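Local coordinates for membrane-associated protein VP24 (PDB 4OR8) that may act as a minor matrix protein of Marburg virus, with a role in assembly of the viral nucleocapsid and in virion budding, at residues N38-W43 against I166-V171; H73-F78 against S99-P104; N88-L93 against I203-N208; R130-M135 against I148-N153. One frame throughout, in Å; residues are numbered along the deposited sequence. Where two conformers were deposited one is given.

Contact 1 of 4, residues N38-W43 against I166-V171; sequences NSTARW and ILMAGV
Thr-40 meets helix 161-178 through one methyl group. Its CG2 lies 3.7 Å from CE of Met-168 and 4.2 Å from CD2 of Leu-167, so a single branch touches two consecutive helix residues. The torsion of Thr-40 (chi1 66°) turns CG2 away from its own carbonyl carbon and toward the helix, while OG1 stays close to the main chain and bonds to Leu-37 O. The two halves of the threonine are thus used separately, the methyl for packing and the hydroxyl for the local turn. Met-168 leaves the helix at an angle to the loop, and the bends in its chain (chi2 -58°, chi3 127°) bring the terminal methyl back to the threonine. Leu-167 has its CB directed at the loop and makes its contact with the CD2 methyl. In the fold this is a 3-10 turn, in the loop leading into strand 44-48, set against a long helix, and all three residues are buried. Phe-164, one turn earlier on the same helix, also packs on Thr-40, and Trp-56 of strand 51-56 touches Met-168. On the loop side, Ala-41 N bonds to Asn-38 O at 3.1 Å, and the same carbonyl takes a weak bond from Arg-42 NE (3.3 Å). Arg-42 also forms a salt bridge with Asp-36, and one face of its guanidinium lies over Ser-39 CB.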
loop_
_atom_site.group_PDB
_atom_site.type_symbol
_atom_site.label_atom_id
_atom_site.label_comp_id
_atom_site.label_asym_id
_atom_site.label_seq_id
_atom_site.Cartn_x
_atom_site.Cartn_y
_atom_site.Cartn_z
ATOM N N ASN B 38 29.179 -9.631 1.480
ATOM C CA ASN B 38 28.677 -10.523 2.525
ATOM C C ASN B 38 27.339 -10.087 3.121
ATOM O O ASN B 38 26.788 -10.761 3.991
ATOM C CB ASN B 38 29.723 -10.699 3.629
ATOM C CG ASN B 38 30.496 -9.425 3.909
ATOM O OD1 ASN B 38 30.835 -8.676 2.989
ATOM N ND2 ASN B 38 30.780 -9.170 5.182
ATOM N N SER B 39 26.818 -8.962 2.640
ATOM C CA SER B 39 25.532 -8.449 3.098
ATOM C C SER B 39 24.384 -9.353 2.658
ATOM O O SER B 39 23.304 -9.332 3.247
ATOM C CB SER B 39 25.311 -7.031 2.568
ATOM O OG SER B 39 25.454 -6.989 1.157
ATOM N N THR B 40 24.627 -10.146 1.620
ATOM C CA THR B 40 23.630 -11.084 1.114
ATOM C C THR B 40 23.417 -12.245 2.079
ATOM O O THR B 40 22.402 -12.937 2.015
ATOM C CB THR B 40 24.053 -11.670 -0.238
ATOM O OG1 THR B 40 25.226 -12.475 -0.062
ATOM C CG2 THR B 40 24.355 -10.562 -1.226
ATOM N N ALA B 41 24.381 -12.460 2.967
ATOM C CA ALA B 41 24.303 -13.561 3.917
ATOM C C ALA B 41 23.794 -13.090 5.273
ATOM O O ALA B 41 23.684 -13.878 6.214
ATOM C CB ALA B 41 25.656 -14.237 4.059
ATOM N N ARG B 42 23.476 -11.803 5.366
ATOM C CA ARG B 42 22.974 -11.227 6.608
ATOM C C ARG B 42 21.500 -10.852 6.504
ATOM O O ARG B 42 21.020 -10.452 5.442
ATOM C CB ARG B 42 23.783 -9.987 6.989
ATOM C CG ARG B 42 25.249 -10.249 7.279
ATOM C CD ARG B 42 25.973 -8.947 7.575
ATOM N NE ARG B 42 26.949 -8.613 6.542
ATOM C CZ ARG B 42 27.503 -7.412 6.397
ATOM N NH1 ARG B 42 27.169 -6.420 7.212
ATOM N NH2 ARG B 42 28.387 -7.201 5.431
ATOM N N TRP B 43 20.790 -10.981 7.619
ATOM C CA TRP B 43 19.409 -10.526 7.720
ATOM C C TRP B 43 19.277 -9.632 8.949
ATOM O O TRP B 43 18.954 -10.102 10.041
ATOM C CB TRP B 43 18.458 -11.716 7.816
ATOM C CG TRP B 43 17.011 -11.338 7.908
ATOM C CD1 TRP B 43 16.245 -11.296 9.036
ATOM C CD2 TRP B 43 16.154 -10.950 6.827
ATOM N NE1 TRP B 43 14.964 -10.909 8.725
ATOM C CE2 TRP B 43 14.882 -10.690 7.374
ATOM C CE3 TRP B 43 16.338 -10.798 5.450
ATOM C CZ2 TRP B 43 13.799 -10.286 6.595
ATOM C CZ3 TRP B 43 15.263 -10.395 4.676
ATOM C CH2 TRP B 43 14.010 -10.143 5.251
ATOM N N ILE B 166 23.756 -8.545 -10.392
ATOM C CA ILE B 166 22.672 -9.273 -11.038
ATOM C C ILE B 166 21.640 -9.739 -10.017
ATOM O O ILE B 166 20.432 -9.637 -10.244
ATOM C CB ILE B 166 23.210 -10.482 -11.838
ATOM C CG1 ILE B 166 24.033 -9.997 -13.032
ATOM C CG2 ILE B 166 22.072 -11.373 -12.314
ATOM C CD1 ILE B 166 24.607 -11.114 -13.870
ATOM N N LEU B 167 22.126 -10.233 -8.884
ATOM C CA LEU B 167 21.250 -10.723 -7.828
ATOM C C LEU B 167 20.300 -9.643 -7.327
ATOM O O LEU B 167 19.111 -9.895 -7.152
ATOM C CB LEU B 167 22.065 -11.282 -6.666
ATOM C CG LEU B 167 21.212 -11.821 -5.518
ATOM C CD1 LEU B 167 20.340 -12.967 -6.011
ATOM C CD2 LEU B 167 22.079 -12.249 -4.339
ATOM N N MET B 168 20.827 -8.443 -7.105
ATOM C CA MET B 168 20.007 -7.325 -6.656
ATOM C C MET B 168 19.032 -6.894 -7.748
ATOM O O MET B 168 17.861 -6.637 -7.480
ATOM C CB MET B 168 20.886 -6.149 -6.233
ATOM C CG MET B 168 21.912 -6.489 -5.164
ATOM S SD MET B 168 21.189 -7.151 -3.645
ATOM C CE MET B 168 22.138 -8.658 -3.476
ATOM N N ALA B 169 19.519 -6.821 -8.983
ATOM C CA ALA B 169 18.677 -6.441 -10.116
ATOM C C ALA B 169 17.526 -7.424 -10.321
ATOM O O ALA B 169 16.416 -7.036 -10.695
ATOM C CB ALA B 169 19.511 -6.332 -11.381
ATOM N N GLY B 170 17.801 -8.700 -10.072
ATOM C CA GLY B 170 16.796 -9.740 -10.191
ATOM C C GLY B 170 15.678 -9.623 -9.174
ATOM O O GLY B 170 14.510 -9.817 -9.514
ATOM N N VAL B 171 16.033 -9.308 -7.931
ATOM C CA VAL B 171 15.055 -9.170 -6.857
ATOM C C VAL B 171 14.152 -7.963 -7.094
ATOM O O VAL B 171 12.939 -8.035 -6.880
ATOM C CB VAL B 171 15.740 -9.060 -5.476
ATOM C CG1 VAL B 171 14.725 -8.737 -4.396
ATOM C CG2 VAL B 171 16.471 -10.350 -5.148
#

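Contact 2 of 4, residues H73-F78 against S99-P104; sequences HLKSNF and STIIEP
Lys-75 occupies the third position of a type I beta turn running from His-73 to Ser-76, and its CA lies 9.0 Å from that of Ser-99, just before the short strand 100-101. The turn is closed by Ser-76 N bonding to His-73 O at 2.9 Å. One lysine side chain spans the gap. Its CB points at the facing segment, and after an extended beginning the chain folds at its last two torsions (chi3 72°, chi4 63°), which swings the amino group onto Ser-99. There NZ gives two hydrogen bonds, one to Ser-99 OG at 2.9 Å and one to Ser-99 O at 2.9 Å, gripping hydroxyl and carbonyl of the same residue. The ammonium approaches the carbonyl from a tilted position, 33° out of its plane. Further back, the aliphatic part of the lysine runs past Ile-101 in the opposite sense, with Lys-75 CD 3.9 Å from Ile-101 CD1. Ile-101 also packs against helix 68-73 and Phe-235, while Thr-100 and Ile-102 make backbone bonds to strand 228-239, so the contact ties the loop after helix 68-73 to the edge of the mixed sheet. Leu-93 O and Asn-96 O both lie within bonding range of Ser-99 OG; its single proton must be shared or go to one of them at a time, leaving the oxygen to accept from Lys-75 NZ. Both acceptors across the contact are neutral oxygens, so the positive end is held there by dipoles, which probably leaves its charge largely uncompensated within the contact.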
loop_
_atom_site.group_PDB
_atom_site.type_symbol
_atom_site.label_atom_id
_atom_site.label_comp_id
_atom_site.label_asym_id
_atom_site.label_seq_id
_atom_site.Cartn_x
_atom_site.Cartn_y
_atom_site.Cartn_z
ATOM N N HIS B 73 -7.965 -9.890 14.163
ATOM C CA HIS B 73 -9.404 -9.755 14.343
ATOM C C HIS B 73 -10.204 -10.530 13.290
ATOM O O HIS B 73 -11.256 -11.092 13.589
ATOM C CB HIS B 73 -9.811 -8.284 14.330
ATOM C CG HIS B 73 -11.274 -8.066 14.551
ATOM N ND1 HIS B 73 -11.934 -8.530 15.669
ATOM C CD2 HIS B 73 -12.208 -7.444 13.793
ATOM C CE1 HIS B 73 -13.210 -8.197 15.593
ATOM N NE2 HIS B 73 -13.402 -7.537 14.465
ATOM N N LEU B 74 -9.696 -10.561 12.064
ATOM C CA LEU B 74 -10.365 -11.257 10.969
ATOM C C LEU B 74 -10.446 -12.777 11.167
ATOM O O LEU B 74 -11.186 -13.463 10.458
ATOM C CB LEU B 74 -9.679 -10.939 9.639
ATOM C CG LEU B 74 -9.772 -9.503 9.124
ATOM C CD1 LEU B 74 -8.941 -9.336 7.861
ATOM C CD2 LEU B 74 -11.216 -9.119 8.870
ATOM N N LYS B 75 -9.681 -13.306 12.118
ATOM C CA LYS B 75 -9.762 -14.727 12.438
ATOM C C LYS B 75 -10.973 -15.004 13.318
ATOM O O LYS B 75 -11.332 -16.155 13.555
ATOM C CB LYS B 75 -8.479 -15.229 13.108
ATOM C CG LYS B 75 -7.366 -15.586 12.136
ATOM C CD LYS B 75 -6.095 -15.979 12.871
ATOM C CE LYS B 75 -6.231 -17.337 13.536
ATOM N NZ LYS B 75 -6.447 -18.422 12.542
ATOM N N SER B 76 -11.595 -13.936 13.804
ATOM C CA SER B 76 -12.840 -14.054 14.546
ATOM C C SER B 76 -14.025 -14.027 13.587
ATOM O O SER B 76 -13.956 -13.430 12.515
ATOM C CB SER B 76 -12.971 -12.915 15.557
ATOM O OG SER B 76 -14.248 -12.929 16.170
ATOM N N ASN B 77 -15.116 -14.673 13.976
ATOM C CA ASN B 77 -16.326 -14.634 13.172
ATOM C C ASN B 77 -17.263 -13.526 13.641
ATOM O O ASN B 77 -18.333 -13.321 13.071
ATOM C CB ASN B 77 -17.037 -15.985 13.201
ATOM C CG ASN B 77 -17.490 -16.367 14.589
ATOM O OD1 ASN B 77 -18.634 -16.123 14.969
ATOM N ND2 ASN B 77 -16.591 -16.966 15.360
ATOM N N PHE B 78 -16.853 -12.809 14.681
ATOM C CA PHE B 78 -17.653 -11.710 15.206
ATOM C C PHE B 78 -17.173 -10.371 14.659
ATOM O O PHE B 78 -16.869 -9.445 15.408
ATOM C CB PHE B 78 -17.647 -11.728 16.735
ATOM C CG PHE B 78 -18.113 -13.030 17.311
ATOM C CD1 PHE B 78 -19.457 -13.354 17.320
ATOM C CD2 PHE B 78 -17.205 -13.940 17.819
ATOM C CE1 PHE B 78 -19.886 -14.557 17.833
ATOM C CE2 PHE B 78 -17.631 -15.143 18.336
ATOM C CZ PHE B 78 -18.973 -15.453 18.340
ATOM N N SER B 99 -4.502 -21.967 11.852
ATOM C CA SER B 99 -3.536 -21.159 11.114
ATOM C C SER B 99 -2.996 -20.052 12.009
ATOM O O SER B 99 -3.727 -19.491 12.825
ATOM C CB SER B 99 -4.171 -20.559 9.861
ATOM O OG SER B 99 -5.081 -19.526 10.197
ATOM N N THR B 100 -1.712 -19.743 11.858
ATOM C CA THR B 100 -1.073 -18.737 12.698
ATOM C C THR B 100 -0.521 -17.561 11.896
ATOM O O THR B 100 0.015 -17.728 10.803
ATOM C CB THR B 100 0.053 -19.346 13.561
ATOM O OG1 THR B 100 1.108 -19.824 12.718
ATOM C CG2 THR B 100 -0.486 -20.496 14.402
ATOM N N ILE B 101 -0.656 -16.368 12.460
ATOM C CA ILE B 101 -0.202 -15.151 11.809
ATOM C C ILE B 101 1.251 -14.862 12.145
ATOM O O ILE B 101 1.652 -14.923 13.304
ATOM C CB ILE B 101 -1.059 -13.955 12.239
ATOM C CG1 ILE B 101 -2.529 -14.231 11.924
ATOM C CG2 ILE B 101 -0.582 -12.678 11.561
ATOM C CD1 ILE B 101 -3.469 -13.192 12.459
ATOM N N ILE B 102 2.042 -14.545 11.125
ATOM C CA ILE B 102 3.441 -14.208 11.335
ATOM C C ILE B 102 3.666 -12.721 11.114
ATOM O O ILE B 102 2.897 -12.068 10.410
ATOM C CB ILE B 102 4.367 -15.019 10.411
ATOM C CG1 ILE B 102 3.989 -14.796 8.945
ATOM C CG2 ILE B 102 4.298 -16.500 10.762
ATOM C CD1 ILE B 102 4.864 -15.544 7.966
ATOM N N GLU B 103 4.718 -12.193 11.729
ATOM C CA GLU B 103 5.074 -10.788 11.588
ATOM C C GLU B 103 5.373 -10.468 10.132
ATOM O O GLU B 103 5.830 -11.333 9.386
ATOM C CB GLU B 103 6.289 -10.450 12.456
ATOM C CG GLU B 103 6.014 -10.435 13.950
ATOM C CD GLU B 103 5.822 -11.826 14.522
ATOM O OE1 GLU B 103 6.427 -12.780 13.986
ATOM O OE2 GLU B 103 5.058 -11.966 15.500
ATOM N N PRO B 104 5.111 -9.220 9.721
ATOM C CA PRO B 104 5.338 -8.809 8.332
ATOM C C PRO B 104 6.788 -8.964 7.868
ATOM O O PRO B 104 7.006 -9.249 6.691
ATOM C CB PRO B 104 4.910 -7.334 8.322
ATOM C CG PRO B 104 4.878 -6.921 9.746
ATOM C CD PRO B 104 4.515 -8.138 10.521
#

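Contact 3 of 4, residues N88-L93 against I203-N208; sequences NLFSHL and IITRVN
Apolar packing carries this contact, and Phe-90 supplies one whole side of it. Its ring end, CZ, sits 4.3 Å from Val-207 CG1, which approaches obliquely, while CE1 is 4.5 Å from the methyl CG2 of Thr-205, at the ring edge and near its plane. Both separations are those of loose van der Waals contact. One face of the ring carries CG of the preceding Leu-89, placed toward the rim. With chi1 at -53° the ring extends out from the break between two short helices toward the end of strand 201-206. Phe-90 thereby sets the junction of helix 84-89 and helix 91-94 against the mixed beta-sheet of the VP24 pyramidal fold; Leu-212 of the neighbouring strand 210-221 also touches Phe-90, and Leu-237 of strand 228-239 packs on Val-207. Aromatic contact extends the cluster beyond the chain, because the ring of Tyr-22 of the second subunit meets that of Phe-90 with the planes inclined at about 40°. Polar interactions stay off the interface. Thr-205 gives its methyl to Phe-90 and keeps OG1 for a hydrogen bond with Ser-192 OG on the adjoining strand. At the helix break, Ser-91 OG donates to Asn-88 O at 2.7 Å, tilted 29° from the carbonyl plane, and Leu-93 N bonds to Phe-90 O at 3.1 Å.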
loop_
_atom_site.group_PDB
_atom_site.type_symbol
_atom_site.label_atom_id
_atom_site.label_comp_id
_atom_site.label_asym_id
_atom_site.label_seq_id
_atom_site.Cartn_x
_atom_site.Cartn_y
_atom_site.Cartn_z
ATOM N N ASN B 88 -14.576 -15.426 4.026
ATOM C CA ASN B 88 -15.003 -16.513 3.154
ATOM C C ASN B 88 -14.011 -16.773 2.025
ATOM O O ASN B 88 -13.712 -17.919 1.698
ATOM C CB ASN B 88 -16.393 -16.238 2.578
ATOM C CG ASN B 88 -17.457 -16.137 3.651
ATOM O OD1 ASN B 88 -18.399 -15.350 3.537
ATOM N ND2 ASN B 88 -17.310 -16.930 4.705
ATOM N N LEU B 89 -13.502 -15.700 1.432
ATOM C CA LEU B 89 -12.532 -15.824 0.353
ATOM C C LEU B 89 -11.276 -16.552 0.827
ATOM O O LEU B 89 -10.746 -17.411 0.123
ATOM C CB LEU B 89 -12.174 -14.446 -0.196
ATOM C CG LEU B 89 -11.232 -14.420 -1.397
ATOM C CD1 LEU B 89 -11.832 -15.179 -2.573
ATOM C CD2 LEU B 89 -10.924 -12.982 -1.777
ATOM N N PHE B 90 -10.811 -16.209 2.026
ATOM C CA PHE B 90 -9.646 -16.861 2.616
ATOM C C PHE B 90 -10.055 -17.710 3.817
ATOM O O PHE B 90 -9.635 -17.444 4.944
ATOM C CB PHE B 90 -8.609 -15.823 3.057
ATOM C CG PHE B 90 -8.221 -14.847 1.984
ATOM C CD1 PHE B 90 -7.200 -15.142 1.096
ATOM C CD2 PHE B 90 -8.865 -13.625 1.872
ATOM C CE1 PHE B 90 -6.837 -14.244 0.111
ATOM C CE2 PHE B 90 -8.507 -12.721 0.889
ATOM C CZ PHE B 90 -7.491 -13.030 0.008
ATOM N N SER B 91 -10.868 -18.732 3.568
ATOM C CA SER B 91 -11.376 -19.600 4.626
ATOM C C SER B 91 -10.263 -20.306 5.392
ATOM O O SER B 91 -10.255 -20.326 6.622
ATOM C CB SER B 91 -12.328 -20.644 4.038
ATOM O OG SER B 91 -13.404 -20.026 3.356
ATOM N N HIS B 92 -9.323 -20.883 4.651
ATOM C CA HIS B 92 -8.213 -21.631 5.233
ATOM C C HIS B 92 -7.343 -20.758 6.131
ATOM O O HIS B 92 -6.599 -21.263 6.972
ATOM C CB HIS B 92 -7.358 -22.223 4.117
ATOM C CG HIS B 92 -7.060 -21.253 3.019
ATOM N ND1 HIS B 92 -7.969 -20.950 2.028
ATOM C CD2 HIS B 92 -5.963 -20.502 2.767
ATOM C CE1 HIS B 92 -7.440 -20.060 1.208
ATOM N NE2 HIS B 92 -6.223 -19.771 1.633
ATOM N N LEU B 93 -7.433 -19.445 5.940
ATOM C CA LEU B 93 -6.658 -18.503 6.736
ATOM C C LEU B 93 -7.452 -17.937 7.915
ATOM O O LEU B 93 -6.971 -17.932 9.049
ATOM C CB LEU B 93 -6.137 -17.362 5.860
ATOM C CG LEU B 93 -5.244 -17.764 4.684
ATOM C CD1 LEU B 93 -4.677 -16.539 3.990
ATOM C CD2 LEU B 93 -4.129 -18.683 5.145
ATOM N N ILE B 203 1.950 -19.152 -1.438
ATOM C CA ILE B 203 1.028 -18.371 -2.257
ATOM C C ILE B 203 1.038 -16.888 -1.891
ATOM O O ILE B 203 0.770 -16.517 -0.748
ATOM C CB ILE B 203 -0.411 -18.904 -2.148
ATOM C CG1 ILE B 203 -0.522 -20.273 -2.820
ATOM C CG2 ILE B 203 -1.385 -17.930 -2.787
ATOM C CD1 ILE B 203 -0.861 -21.403 -1.878
ATOM N N ILE B 204 1.340 -16.046 -2.872
ATOM C CA ILE B 204 1.350 -14.600 -2.674
ATOM C C ILE B 204 0.192 -13.940 -3.415
ATOM O O ILE B 204 0.103 -14.018 -4.637
ATOM C CB ILE B 204 2.668 -13.984 -3.160
ATOM C CG1 ILE B 204 3.847 -14.628 -2.432
ATOM C CG2 ILE B 204 2.662 -12.473 -2.961
ATOM C CD1 ILE B 204 5.189 -14.281 -3.028
ATOM N N THR B 205 -0.687 -13.283 -2.669
ATOM C CA THR B 205 -1.872 -12.666 -3.248
ATOM C C THR B 205 -1.900 -11.160 -2.990
ATOM O O THR B 205 -1.648 -10.706 -1.871
ATOM C CB THR B 205 -3.151 -13.295 -2.672
ATOM O OG1 THR B 205 -3.135 -14.707 -2.905
ATOM C CG2 THR B 205 -4.386 -12.693 -3.316
ATOM N N ARG B 206 -2.203 -10.384 -4.025
ATOM C CA ARG B 206 -2.310 -8.942 -3.855
ATOM C C ARG B 206 -3.689 -8.535 -3.343
ATOM O O ARG B 206 -4.713 -8.848 -3.954
ATOM C CB ARG B 206 -1.995 -8.204 -5.156
ATOM C CG ARG B 206 -2.028 -6.699 -5.000
ATOM C CD ARG B 206 -1.582 -5.988 -6.262
ATOM N NE ARG B 206 -1.357 -4.567 -6.003
ATOM C CZ ARG B 206 -0.813 -3.723 -6.873
ATOM N NH1 ARG B 206 -0.434 -4.151 -8.071
ATOM N NH2 ARG B 206 -0.646 -2.451 -6.543
ATOM N N VAL B 207 -3.702 -7.842 -2.211
ATOM C CA VAL B 207 -4.921 -7.257 -1.679
ATOM C C VAL B 207 -4.786 -5.735 -1.703
ATOM O O VAL B 207 -3.765 -5.210 -2.136
ATOM C CB VAL B 207 -5.211 -7.752 -0.248
ATOM C CG1 VAL B 207 -5.667 -9.194 -0.276
ATOM C CG2 VAL B 207 -3.978 -7.592 0.642
ATOM N N ASN B 208 -5.815 -5.030 -1.246
ATOM C CA ASN B 208 -5.776 -3.573 -1.217
ATOM C C ASN B 208 -4.675 -3.022 -0.317
ATOM O O ASN B 208 -4.125 -1.950 -0.577
ATOM C CB ASN B 208 -7.130 -3.006 -0.784
ATOM C CG ASN B 208 -8.202 -3.191 -1.835
ATOM O OD1 ASN B 208 -7.926 -3.150 -3.033
ATOM N ND2 ASN B 208 -9.438 -3.396 -1.389
#

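Contact 4 of 4, residues R130-M135 against I148-N153; sequences RSIVHM and IHISPN
Ile-150 meets Ile-132 and Met-135 with no ring, amide or guanidinium between them, so neither faces nor edges enter the interface and the meeting is one of apolar methyl groups alone. The two arms of Ile-150 are divided between the two helix residues. Its longer arm ends at CD1, 3.8 Å from CG2 of Ile-132, whereas its own short branch CG2 faces the terminal methyl CE of Met-135 at 4.3 Å. A chi1 of -54° sets these arms apart: CG1 lies beside the backbone N and CG2 beside the carbonyl carbon, and the outstretched CG1-CD1 arm reaches the helix. Ile-132 and Ile-150 come together at a slant, their CA atoms 8.1 Å apart. Met-135, one turn further along helix 127-142, holds its chain straight through chi2 and then bends at chi3 (-80°), which places CE beside Ile-150. Leu-136 of the same helix touches Ile-150 too. Ile-132 is the buried member, and Leu-155 and Tyr-158 of helix 152-158 pack on it. Immediately after Ile-150 comes Ser-151, the N-cap of that helix, whose OG takes a weak bond from Asn-153 N (3.3 Å). The chain thus lays a hydrophobic side chain on one helix just before starting the next. This is the usual packing of a loop that joins two successive helices: the extended segment 148-151 lies along helix 127-142 before helix 152-158 begins.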
loop_
_atom_site.group_PDB
_atom_site.type_symbol
_atom_site.label_atom_id
_atom_site.label_comp_id
_atom_site.label_asym_id
_atom_site.label_seq_id
_atom_site.Cartn_x
_atom_site.Cartn_y
_atom_site.Cartn_z
ATOM N N ARG B 130 24.849 -19.949 -8.482
ATOM C CA ARG B 130 23.463 -20.400 -8.523
ATOM C C ARG B 130 23.161 -21.319 -7.346
ATOM O O ARG B 130 22.091 -21.243 -6.746
ATOM C CB ARG B 130 23.159 -21.112 -9.842
ATOM C CG ARG B 130 21.752 -21.672 -9.916
ATOM C CD ARG B 130 21.497 -22.413 -11.217
ATOM N NE ARG B 130 21.338 -21.509 -12.351
ATOM C CZ ARG B 130 22.202 -21.407 -13.356
ATOM N NH1 ARG B 130 23.292 -22.161 -13.375
ATOM N NH2 ARG B 130 21.971 -20.556 -14.347
ATOM N N SER B 131 24.117 -22.181 -7.015
ATOM C CA SER B 131 23.955 -23.095 -5.891
ATOM C C SER B 131 24.041 -22.344 -4.563
ATOM O O SER B 131 23.439 -22.756 -3.572
ATOM C CB SER B 131 24.998 -24.215 -5.944
ATOM O OG SER B 131 26.292 -23.724 -5.645
ATOM N N ILE B 132 24.793 -21.247 -4.548
ATOM C CA ILE B 132 24.850 -20.385 -3.374
ATOM C C ILE B 132 23.495 -19.721 -3.157
ATOM O O ILE B 132 22.963 -19.722 -2.044
ATOM C CB ILE B 132 25.943 -19.310 -3.511
ATOM C CG1 ILE B 132 27.326 -19.947 -3.368
ATOM C CG2 ILE B 132 25.761 -18.222 -2.469
ATOM C CD1 ILE B 132 28.472 -18.963 -3.488
ATOM N N VAL B 133 22.937 -19.172 -4.232
ATOM C CA VAL B 133 21.612 -18.562 -4.194
ATOM C C VAL B 133 20.578 -19.562 -3.679
ATOM O O VAL B 133 19.652 -19.201 -2.951
ATOM C CB VAL B 133 21.194 -18.027 -5.582
ATOM C CG1 VAL B 133 19.738 -17.588 -5.583
ATOM C CG2 VAL B 133 22.094 -16.872 -5.998
ATOM N N HIS B 134 20.758 -20.826 -4.043
ATOM C CA HIS B 134 19.875 -21.882 -3.570
ATOM C C HIS B 134 19.960 -22.034 -2.055
ATOM O O HIS B 134 18.940 -22.155 -1.376
ATOM C CB HIS B 134 20.210 -23.206 -4.250
ATOM C CG HIS B 134 19.296 -24.325 -3.868
ATOM N ND1 HIS B 134 19.699 -25.377 -3.073
ATOM C CD2 HIS B 134 17.996 -24.556 -4.167
ATOM C CE1 HIS B 134 18.687 -26.209 -2.902
ATOM N NE2 HIS B 134 17.642 -25.734 -3.556
ATOM N N MET B 135 21.181 -22.025 -1.530
ATOM C CA MET B 135 21.393 -22.093 -0.090
ATOM C C MET B 135 20.771 -20.888 0.605
ATOM O O MET B 135 20.117 -21.035 1.637
ATOM C CB MET B 135 22.888 -22.174 0.234
ATOM C CG MET B 135 23.503 -23.547 0.020
ATOM S SD MET B 135 25.261 -23.604 0.424
ATOM C CE MET B 135 25.987 -22.892 -1.048
ATOM N N ILE B 148 23.580 -16.538 7.653
ATOM C CA ILE B 148 23.907 -17.835 7.082
ATOM C C ILE B 148 25.408 -17.849 6.812
ATOM O O ILE B 148 25.962 -16.888 6.277
ATOM C CB ILE B 148 23.113 -18.100 5.781
ATOM C CG1 ILE B 148 23.541 -19.421 5.137
ATOM C CG2 ILE B 148 23.286 -16.959 4.801
ATOM C CD1 ILE B 148 23.144 -20.640 5.926
ATOM N N HIS B 149 26.081 -18.922 7.208
ATOM C CA HIS B 149 27.525 -18.991 7.026
ATOM C C HIS B 149 27.913 -19.913 5.878
ATOM O O HIS B 149 27.707 -21.125 5.938
ATOM C CB HIS B 149 28.219 -19.407 8.325
ATOM C CG HIS B 149 28.013 -18.443 9.452
ATOM N ND1 HIS B 149 28.480 -17.147 9.417
ATOM C CD2 HIS B 149 27.387 -18.585 10.644
ATOM C CE1 HIS B 149 28.154 -16.532 10.540
ATOM N NE2 HIS B 149 27.490 -17.383 11.302
ATOM N N ILE B 150 28.463 -19.320 4.824
ATOM C CA ILE B 150 28.924 -20.069 3.662
ATOM C C ILE B 150 30.439 -19.948 3.562
ATOM O O ILE B 150 30.995 -18.875 3.798
ATOM C CB ILE B 150 28.279 -19.543 2.364
ATOM C CG1 ILE B 150 26.756 -19.520 2.498
ATOM C CG2 ILE B 150 28.691 -20.392 1.171
ATOM C CD1 ILE B 150 26.050 -18.999 1.273
ATOM N N SER B 151 31.099 -21.051 3.220
ATOM C CA SER B 151 32.557 -21.085 3.134
ATOM C C SER B 151 33.116 -20.028 2.185
ATOM O O SER B 151 32.634 -19.873 1.062
ATOM C CB SER B 151 33.035 -22.471 2.701
ATOM O OG SER B 151 34.441 -22.482 2.525
ATOM N N PRO B 152 34.150 -19.303 2.637
ATOM C CA PRO B 152 34.787 -18.247 1.841
ATOM C C PRO B 152 35.403 -18.795 0.561
ATOM O O PRO B 152 35.682 -18.031 -0.362
ATOM C CB PRO B 152 35.880 -17.716 2.775
ATOM C CG PRO B 152 36.145 -18.832 3.726
ATOM C CD PRO B 152 34.818 -19.492 3.936
ATOM N N ASN B 153 35.611 -20.108 0.511
ATOM C CA ASN B 153 36.145 -20.757 -0.679
ATOM C C ASN B 153 35.170 -20.677 -1.849
ATOM O O ASN B 153 35.571 -20.414 -2.985
ATOM C CB ASN B 153 36.500 -22.214 -0.380
ATOM C CG ASN B 153 37.728 -22.347 0.502
ATOM O OD1 ASN B 153 38.182 -21.376 1.108
ATOM N ND2 ASN B 153 38.272 -23.556 0.578
#

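In the fold
The four contacts form two groups on opposite sides of the chain's centre. Contacts 1 and 4, with centres 12 Å apart, share the helical side: Ala-41 O and Ile-148 N, 3.0 Å apart, probably hydrogen bond, and Leu-167 packs on Val-133. Contacts 2 and 3, their centres also 12 Å apart, both reach the mixed sheet, meet where the end of helix 91-94 adjoins strand 100-101, and touch the second subunit. The groups stand 28 to 35 Å apart between centres. Along the chain, contacts 2 and 4 nest within contact 1, while contact 3 crosses contacts 1 and 2 and encloses contact 4; its crossing with contact 1 shows the two sides of the pyramidal fold to be interleaved in sequence.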